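Local coordinates for fatty acid multifunctional protein (atmfp2) (Arabidopsis thaliana, PDB 2WTB) that hydrates long-chain enoyl-CoAs and oxidises the resulting 3-hydroxyacyl-CoAs in peroxisomal fatty acid beta-oxidation during seed germination, at residues F291-T296 and L654-I659; H449-A454 and L459-R464; G491-F496 and E645-K650. All coordinates share one frame; numbering follows the deposited sequence.

Contact 1 of 3, residues F291-T296 and L654-I659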
loop_
_atom_site.group_PDB
_atom_site.type_symbol
_atom_site.label_atom_id
_atom_site.label_comp_id
_atom_site.label_asym_id
_atom_site.label_seq_id
_atom_site.Cartn_x
_atom_site.Cartn_y
_atom_site.Cartn_z
ATOM N N PHE A 291 -6.689 2.248 -6.500
ATOM C CA PHE A 291 -6.437 2.459 -7.922
ATOM C C PHE A 291 -5.182 3.295 -8.172
ATOM O O PHE A 291 -4.374 2.972 -9.047
ATOM C CB PHE A 291 -7.647 3.112 -8.591
ATOM C CG PHE A 291 -8.856 2.226 -8.650
ATOM C CD1 PHE A 291 -9.036 1.350 -9.706
ATOM C CD2 PHE A 291 -9.810 2.266 -7.650
ATOM C CE1 PHE A 291 -10.147 0.532 -9.763
ATOM C CE2 PHE A 291 -10.924 1.451 -7.702
ATOM C CZ PHE A 291 -11.092 0.582 -8.760
ATOM N N SER A 292 -5.029 4.367 -7.400
ATOM C CA SER A 292 -3.883 5.259 -7.528
ATOM C C SER A 292 -2.569 4.519 -7.313
ATOM O O SER A 292 -1.558 4.838 -7.941
ATOM C CB SER A 292 -3.996 6.430 -6.550
ATOM O OG SER A 292 -5.058 7.294 -6.911
ATOM N N GLN A 293 -2.589 3.535 -6.421
ATOM C CA GLN A 293 -1.442 2.656 -6.230
ATOM C C GLN A 293 -1.048 1.998 -7.551
ATOM O O GLN A 293 0.136 1.846 -7.860
ATOM C CB GLN A 293 -1.770 1.581 -5.194
ATOM C CG GLN A 293 -0.969 0.301 -5.353
ATOM C CD GLN A 293 0.506 0.503 -5.083
ATOM O OE1 GLN A 293 1.357 -0.078 -5.758
ATOM N NE2 GLN A 293 0.818 1.333 -4.097
ATOM N N ARG A 294 -2.054 1.616 -8.329
ATOM C CA ARG A 294 -1.839 0.918 -9.588
ATOM C C ARG A 294 -1.332 1.830 -10.701
ATOM O O ARG A 294 -0.526 1.413 -11.535
ATOM C CB ARG A 294 -3.135 0.249 -10.040
ATOM C CG ARG A 294 -3.521 -0.978 -9.249
ATOM C CD ARG A 294 -4.705 -1.663 -9.901
ATOM N NE ARG A 294 -4.933 -3.004 -9.375
ATOM C CZ ARG A 294 -5.680 -3.918 -9.982
ATOM N NH1 ARG A 294 -6.266 -3.632 -11.137
ATOM N NH2 ARG A 294 -5.839 -5.118 -9.440
ATOM N N GLY A 295 -1.809 3.070 -10.714
ATOM C CA GLY A 295 -1.568 3.967 -11.830
ATOM C C GLY A 295 -0.258 4.730 -11.809
ATOM O O GLY A 295 -0.024 5.581 -12.668
ATOM N N THR A 296 0.601 4.435 -10.841
ATOM C CA THR A 296 1.857 5.164 -10.708
ATOM C C THR A 296 2.855 4.776 -11.793
ATOM O O THR A 296 3.802 5.514 -12.065
ATOM C CB THR A 296 2.508 4.944 -9.331
ATOM O OG1 THR A 296 2.856 3.562 -9.180
ATOM C CG2 THR A 296 1.558 5.355 -8.223
ATOM N N LEU A 654 0.905 12.031 -6.411
ATOM C CA LEU A 654 1.212 12.798 -5.210
ATOM C C LEU A 654 0.542 12.180 -3.982
ATOM O O LEU A 654 1.121 12.155 -2.894
ATOM C CB LEU A 654 0.775 14.251 -5.377
ATOM C CG LEU A 654 1.580 15.082 -6.376
ATOM C CD1 LEU A 654 1.171 16.544 -6.293
ATOM C CD2 LEU A 654 3.071 14.925 -6.121
ATOM N N ASP A 655 -0.676 11.680 -4.166
ATOM C CA ASP A 655 -1.409 11.020 -3.091
ATOM C C ASP A 655 -0.627 9.829 -2.549
ATOM O O ASP A 655 -0.302 9.781 -1.361
ATOM C CB ASP A 655 -2.790 10.570 -3.575
ATOM C CG ASP A 655 -3.716 11.737 -3.861
ATOM O OD1 ASP A 655 -3.543 12.800 -3.230
ATOM O OD2 ASP A 655 -4.621 11.593 -4.711
ATOM N N ILE A 656 -0.326 8.873 -3.426
ATOM C CA ILE A 656 0.451 7.695 -3.048
ATOM C C ILE A 656 1.792 8.086 -2.436
ATOM O O ILE A 656 2.253 7.461 -1.480
ATOM C CB ILE A 656 0.686 6.747 -4.251
ATOM C CG1 ILE A 656 -0.376 5.648 -4.284
ATOM C CG2 ILE A 656 2.052 6.089 -4.160
ATOM C CD1 ILE A 656 -1.785 6.155 -4.192
ATOM N N ALA A 657 2.412 9.127 -2.981
ATOM C CA ALA A 657 3.716 9.567 -2.500
ATOM C C ALA A 657 3.656 9.994 -1.038
ATOM O O ALA A 657 4.379 9.461 -0.199
ATOM C CB ALA A 657 4.260 10.692 -3.371
ATOM N N GLY A 658 2.788 10.956 -0.739
ATOM C CA GLY A 658 2.615 11.420 0.624
ATOM C C GLY A 658 2.208 10.284 1.539
ATOM O O GLY A 658 2.720 10.149 2.650
ATOM N N ILE A 659 1.284 9.458 1.062
ATOM C CA ILE A 659 0.801 8.316 1.829
ATOM C C ILE A 659 1.918 7.336 2.161
ATOM O O ILE A 659 2.110 6.966 3.317
ATOM C CB ILE A 659 -0.300 7.557 1.062
ATOM C CG1 ILE A 659 -1.625 8.317 1.138
ATOM C CG2 ILE A 659 -0.457 6.143 1.606
ATOM C CD1 ILE A 659 -2.736 7.689 0.326
#

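Contact 2 of 3, residues H449-A454 and L459-R464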
loop_
_atom_site.group_PDB
_atom_site.type_symbol
_atom_site.label_atom_id
_atom_site.label_comp_id
_atom_site.label_asym_id
_atom_site.label_seq_id
_atom_site.Cartn_x
_atom_site.Cartn_y
_atom_site.Cartn_z
ATOM N N HIS A 449 15.694 7.001 -6.039
ATOM C CA HIS A 449 15.639 7.557 -4.695
ATOM C C HIS A 449 14.892 6.649 -3.728
ATOM O O HIS A 449 13.698 6.404 -3.889
ATOM C CB HIS A 449 14.998 8.945 -4.721
ATOM C CG HIS A 449 15.144 9.698 -3.437
ATOM N ND1 HIS A 449 14.071 10.001 -2.626
ATOM C CD2 HIS A 449 16.237 10.204 -2.820
ATOM C CE1 HIS A 449 14.497 10.666 -1.568
ATOM N NE2 HIS A 449 15.808 10.802 -1.660
ATOM N N PHE A 450 15.608 6.152 -2.724
ATOM C CA PHE A 450 15.019 5.282 -1.713
ATOM C C PHE A 450 14.855 6.021 -0.392
ATOM O O PHE A 450 15.494 7.046 -0.153
ATOM C CB PHE A 450 15.888 4.043 -1.488
ATOM C CG PHE A 450 15.915 3.093 -2.649
ATOM C CD1 PHE A 450 16.730 3.336 -3.744
ATOM C CD2 PHE A 450 15.141 1.944 -2.636
ATOM C CE1 PHE A 450 16.764 2.456 -4.809
ATOM C CE2 PHE A 450 15.171 1.061 -3.700
ATOM C CZ PHE A 450 15.983 1.317 -4.787
ATOM N N PHE A 451 13.999 5.487 0.469
ATOM C CA PHE A 451 13.808 6.053 1.795
ATOM C C PHE A 451 14.221 5.040 2.850
ATOM O O PHE A 451 13.781 3.891 2.826
ATOM C CB PHE A 451 12.351 6.477 1.986
ATOM C CG PHE A 451 11.865 7.447 0.948
ATOM C CD1 PHE A 451 11.467 7.001 -0.303
ATOM C CD2 PHE A 451 11.813 8.806 1.219
ATOM C CE1 PHE A 451 11.023 7.891 -1.262
ATOM C CE2 PHE A 451 11.368 9.703 0.264
ATOM C CZ PHE A 451 10.974 9.243 -0.978
ATOM N N SER A 452 15.083 5.464 3.768
ATOM C CA SER A 452 15.564 4.585 4.827
ATOM C C SER A 452 14.433 4.233 5.789
ATOM O O SER A 452 13.634 5.098 6.150
ATOM C CB SER A 452 16.716 5.247 5.585
ATOM O OG SER A 452 17.230 4.385 6.585
ATOM N N PRO A 453 14.358 2.957 6.202
ATOM C CA PRO A 453 15.236 1.868 5.755
ATOM C C PRO A 453 14.913 1.424 4.329
ATOM O O PRO A 453 13.751 1.169 4.008
ATOM C CB PRO A 453 14.924 0.732 6.740
ATOM C CG PRO A 453 14.219 1.380 7.885
ATOM C CD PRO A 453 13.464 2.519 7.285
ATOM N N ALA A 454 15.940 1.327 3.493
ATOM C CA ALA A 454 15.760 1.024 2.075
ATOM C C ALA A 454 15.013 -0.283 1.815
ATOM O O ALA A 454 14.340 -0.426 0.793
ATOM C CB ALA A 454 17.107 1.014 1.364
ATOM N N LEU A 459 8.164 2.813 -0.853
ATOM C CA LEU A 459 8.205 3.787 -1.934
ATOM C C LEU A 459 9.561 3.846 -2.623
ATOM O O LEU A 459 10.600 3.609 -2.006
ATOM C CB LEU A 459 7.834 5.179 -1.423
ATOM C CG LEU A 459 7.588 6.235 -2.502
ATOM C CD1 LEU A 459 6.263 5.969 -3.202
ATOM C CD2 LEU A 459 7.610 7.630 -1.904
ATOM N N LEU A 460 9.529 4.167 -3.912
ATOM C CA LEU A 460 10.735 4.406 -4.685
ATOM C C LEU A 460 10.498 5.566 -5.639
ATOM O O LEU A 460 9.595 5.519 -6.472
ATOM C CB LEU A 460 11.131 3.162 -5.478
ATOM C CG LEU A 460 12.182 3.392 -6.565
ATOM C CD1 LEU A 460 13.452 3.995 -5.972
ATOM C CD2 LEU A 460 12.486 2.100 -7.309
ATOM N N GLU A 461 11.303 6.613 -5.505
ATOM C CA GLU A 461 11.216 7.750 -6.409
ATOM C C GLU A 461 12.163 7.578 -7.588
ATOM O O GLU A 461 13.380 7.621 -7.425
ATOM C CB GLU A 461 11.538 9.054 -5.679
ATOM C CG GLU A 461 10.332 9.766 -5.096
ATOM C CD GLU A 461 10.685 11.138 -4.538
ATOM O OE1 GLU A 461 11.853 11.339 -4.137
ATOM O OE2 GLU A 461 9.796 12.015 -4.503
ATOM N N ILE A 462 11.598 7.368 -8.772
ATOM C CA ILE A 462 12.386 7.352 -9.998
ATOM C C ILE A 462 12.476 8.773 -10.528
ATOM O O ILE A 462 11.503 9.308 -11.062
ATOM C CB ILE A 462 11.759 6.440 -11.069
ATOM C CG1 ILE A 462 11.787 4.984 -10.610
ATOM C CG2 ILE A 462 12.492 6.582 -12.388
ATOM C CD1 ILE A 462 11.149 4.034 -11.589
ATOM N N VAL A 463 13.640 9.389 -10.361
ATOM C CA VAL A 463 13.838 10.775 -10.766
ATOM C C VAL A 463 14.390 10.870 -12.185
ATOM O O VAL A 463 15.542 10.518 -12.439
ATOM C CB VAL A 463 14.789 11.513 -9.804
ATOM C CG1 VAL A 463 14.925 12.969 -10.211
ATOM C CG2 VAL A 463 14.285 11.403 -8.372
ATOM N N ARG A 464 13.558 11.349 -13.105
ATOM C CA ARG A 464 13.958 11.503 -14.498
ATOM C C ARG A 464 14.486 12.912 -14.730
ATOM O O ARG A 464 14.126 13.841 -14.014
ATOM C CB ARG A 464 12.763 11.258 -15.422
ATOM C CG ARG A 464 11.945 12.515 -15.671
ATOM C CD ARG A 464 10.450 12.250 -15.663
ATOM N NE ARG A 464 9.944 11.848 -16.968
ATOM C CZ ARG A 464 8.714 12.107 -17.394
ATOM N NH1 ARG A 464 7.875 12.777 -16.619
ATOM N NH2 ARG A 464 8.324 11.707 -18.598
#

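Contact 3 of 3, residues G491-F496 and E645-K650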
loop_
_atom_site.group_PDB
_atom_site.type_symbol
_atom_site.label_atom_id
_atom_site.label_comp_id
_atom_site.label_asym_id
_atom_site.label_seq_id
_atom_site.Cartn_x
_atom_site.Cartn_y
_atom_site.Cartn_z
ATOM N N GLY A 491 10.091 14.330 -11.502
ATOM C CA GLY A 491 11.034 15.135 -12.255
ATOM C C GLY A 491 12.180 15.647 -11.406
ATOM O O GLY A 491 12.116 15.620 -10.178
ATOM N N ASN A 492 13.234 16.116 -12.064
ATOM C CA ASN A 492 14.409 16.612 -11.362
ATOM C C ASN A 492 14.223 18.041 -10.865
ATOM O O ASN A 492 14.093 18.977 -11.652
ATOM C CB ASN A 492 15.650 16.515 -12.251
ATOM C CG ASN A 492 16.933 16.826 -11.502
ATOM O OD1 ASN A 492 16.908 17.230 -10.341
ATOM N ND2 ASN A 492 18.064 16.634 -12.167
ATOM N N CYS A 493 14.208 18.194 -9.546
ATOM C CA CYS A 493 14.088 19.501 -8.916
ATOM C C CYS A 493 14.403 19.367 -7.434
ATOM O O CYS A 493 14.533 18.257 -6.915
ATOM C CB CYS A 493 12.680 20.066 -9.099
ATOM S SG CYS A 493 11.402 19.149 -8.205
ATOM N N THR A 494 14.521 20.502 -6.756
ATOM C CA THR A 494 14.817 20.520 -5.330
ATOM C C THR A 494 13.861 19.635 -4.532
ATOM O O THR A 494 12.681 19.954 -4.392
ATOM C CB THR A 494 14.751 21.954 -4.778
ATOM O OG1 THR A 494 15.603 22.806 -5.556
ATOM C CG2 THR A 494 15.185 21.987 -3.323
ATOM N N GLY A 495 14.374 18.520 -4.020
ATOM C CA GLY A 495 13.591 17.629 -3.179
ATOM C C GLY A 495 12.597 16.762 -3.933
ATOM O O GLY A 495 11.708 16.156 -3.330
ATOM N N PHE A 496 12.749 16.702 -5.252
ATOM C CA PHE A 496 11.869 15.904 -6.100
ATOM C C PHE A 496 10.392 16.093 -5.748
ATOM O O PHE A 496 9.837 17.177 -5.933
ATOM C CB PHE A 496 12.254 14.425 -6.029
ATOM C CG PHE A 496 13.734 14.183 -6.093
ATOM C CD1 PHE A 496 14.511 14.807 -7.056
ATOM C CD2 PHE A 496 14.349 13.326 -5.196
ATOM C CE1 PHE A 496 15.874 14.587 -7.119
ATOM C CE2 PHE A 496 15.714 13.100 -5.254
ATOM C CZ PHE A 496 16.478 13.733 -6.217
ATOM N N GLU A 645 3.981 22.405 -11.962
ATOM C CA GLU A 645 5.272 22.474 -12.636
ATOM C C GLU A 645 5.544 21.248 -13.503
ATOM O O GLU A 645 6.497 21.227 -14.282
ATOM C CB GLU A 645 6.395 22.653 -11.617
ATOM C CG GLU A 645 6.403 24.010 -10.945
ATOM C CD GLU A 645 7.397 24.083 -9.809
ATOM O OE1 GLU A 645 8.179 23.123 -9.647
ATOM O OE2 GLU A 645 7.395 25.095 -9.077
ATOM N N GLY A 646 4.707 20.226 -13.364
ATOM C CA GLY A 646 4.868 19.009 -14.134
ATOM C C GLY A 646 5.832 18.030 -13.491
ATOM O O GLY A 646 6.159 16.998 -14.074
ATOM N N ILE A 647 6.290 18.354 -12.285
ATOM C CA ILE A 647 7.203 17.476 -11.565
ATOM C C ILE A 647 6.558 16.118 -11.330
ATOM O O ILE A 647 7.220 15.084 -11.402
ATOM C CB ILE A 647 7.629 18.083 -10.220
ATOM C CG1 ILE A 647 8.402 19.382 -10.453
ATOM C CG2 ILE A 647 8.480 17.096 -9.433
ATOM C CD1 ILE A 647 9.708 19.183 -11.185
ATOM N N ALA A 648 5.259 16.131 -11.050
ATOM C CA ALA A 648 4.498 14.900 -10.881
ATOM C C ALA A 648 3.573 14.703 -12.071
ATOM O O ALA A 648 2.972 15.657 -12.569
ATOM C CB ALA A 648 3.704 14.937 -9.592
ATOM N N VAL A 649 3.464 13.460 -12.523
ATOM C CA VAL A 649 2.683 13.140 -13.710
ATOM C C VAL A 649 1.201 13.424 -13.513
ATOM O O VAL A 649 0.542 13.978 -14.391
ATOM C CB VAL A 649 2.848 11.662 -14.102
ATOM C CG1 VAL A 649 1.776 11.251 -15.100
ATOM C CG2 VAL A 649 4.240 11.418 -14.658
ATOM N N LYS A 650 0.685 13.040 -12.351
ATOM C CA LYS A 650 -0.737 13.156 -12.072
ATOM C C LYS A 650 -0.975 13.291 -10.572
ATOM O O LYS A 650 -0.183 12.804 -9.764
ATOM C CB LYS A 650 -1.474 11.931 -12.612
ATOM C CG LYS A 650 -1.079 10.631 -11.936
ATOM C CD LYS A 650 -1.740 9.434 -12.599
ATOM C CE LYS A 650 -0.956 8.967 -13.817
ATOM N NZ LYS A 650 0.350 8.362 -13.432
#

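Contact 1 of 3, residues F291-T296 and L654-I659
I656 reaches from helix 651-662 into the C-terminal end of helix 281-294 and lies against S292, Q293 and T296, a buried helix-to-helix packing contact in which one branched side chain does most of the work. Its two arms divide the task. The CG1 arm runs toward the backbone of the opposing helix, with CG1 3.7 Å from Q293 CA, and the terminal CD1 lies 3.5 Å from Q293 N and beside S292 CB. The chi1 of I656, at -95°, lies well off the staggered -60°. The polar side-chain ends of these neighbours bond elsewhere, and the isoleucine meets their side-chain carbons and the Q293 backbone: S292 OG bonds back to the H288 carbonyl of its own helix, Q293 OE1 to T486 OG1, and T296 OG1 to the P487 carbonyl. The last two bonds tie the helix end to strand 486-491, whose T486 also touches I656. In T296 the hydroxyl sits between the backbone N and the carbonyl carbon (chi1 64°), which places the methyl beside the N. The T296 and I656 side chains cross at about a right angle, and their CG2 methyls meet at 4.2 Å.

Contact 2 of 3, residues H449-A454 and L459-R464
H449 pairs with E461 as the antiparallel hydrogen-bonded rung of the beta hairpin formed by strands 445-450 and 459-464, in the sheet of the NAD-binding, Rossmann-type domain. Both backbone bonds are nearly straight, H449 N to E461 O at 2.8 Å and E461 N to H449 O at 2.9 Å. The two side chains rise side by side from the same face of the sheet. With CG anti to the backbone N (chi1 -169°), the imidazole brings ND1 to 3.0 Å from E461 OE1, the ring and carboxylate planes standing 47° apart. Its other nitrogen, NE2, bonds to S428 OG, and F496 meets the ring edge-to-face. F450 turns to the other face, where L460 CD1 sits 3.8 Å from the ring centroid and only 10° off its normal, a CH-pi contact. Helix 322-332 packs against the same phenylalanine through M323 and I327. F451, next along the chain, lies alongside L459, with CE1 3.5 Å from L459 CD2; the L459 carbonyl O meets the ring at its edge, in plane. The ring also crosses the end of E461, with CZ 3.9 Å from OE1. E461 OE2 takes the backbone N-H groups of A497 and V498 at the start of helix 498-514, and OE1 lies close to H449 ND1. A histidine and a glutamate twelve residues apart on such a hairpin are consistent with the His-Glu pair known from the 3-hydroxyacyl-CoA dehydrogenase family. The chemistry of the contact implies that the two N-H groups fix the carboxylate by OE2, which would probably keep OE1 beside the imidazole, itself bonded through NE2 to S428.

Contact 3 of 3, residues G491-F496 and E645-K650
G491 N donates to I647 O at 3.0 Å, in the carbonyl plane and on a lone pair, though the N-H...O angle of 138° shows a bent bond. This backbone link joins the end of strand 486-491 to the loop between helices 624-644 and 651-662, near the protein surface. The same isoleucine carries the apolar half of the contact. Its CG1 is anti to the carbonyl carbon (chi1 -63°), and the arm beyond it brings CD1 against C493, 3.4 Å from SG and 3.7 Å from CB. The other branch, CG2, lies 3.8 Å from both C493 SG and F496 O. C493 and F496 are the ends of a type II beta turn closed by F496 N to C493 O at 2.9 Å, so I647 packs against this turn, which has G495 at positive phi within it. The sulfur of C493 stands between the backbone N and the carbonyl carbon, which aims it at the isoleucine. An alanine in place of I647 would probably open a gap beside C493 SG, losing the methyl contact while the backbone bond to G491 could remain. Glycine suits position 491 because a CB there would press on I647 CD1. Before I647 the chain leaves helix 624-644 through a Schellman motif at G646, and E645 there is salt-bridged to R500; beyond it, K650 stands at the N-cap position of helix 651-662. The chemistry implies a modest join, one bent backbone bond reinforced by a sulfur-to-methyl contact, that fastens the loop leading into helix 651-662 to the edge strand of the NAD-binding sheet.

Overall arrangement
Contacts 1 and 2 are buried, whereas contact 3 lies at the surface, about 22 Å from the centre of the chain (centre to centre). Their chemistry follows their place. Contact 1 packs a helix against the end of another and the residues after it, chiefly through aliphatic carbons; contact 2 combines strand pairing with buried polar groups and aromatic rings, and contact 3 joins two loops by one backbone bond and a small apolar patch. Contacts 1 and 3 share the region around helix 651-662: K650 NZ reaches G295 O, and L654 packs on A648. Contacts 2 and 3 meet at F496, which lies against H449, E461 and V463. In sequence, both are nested inside the loop that contact 1 closes.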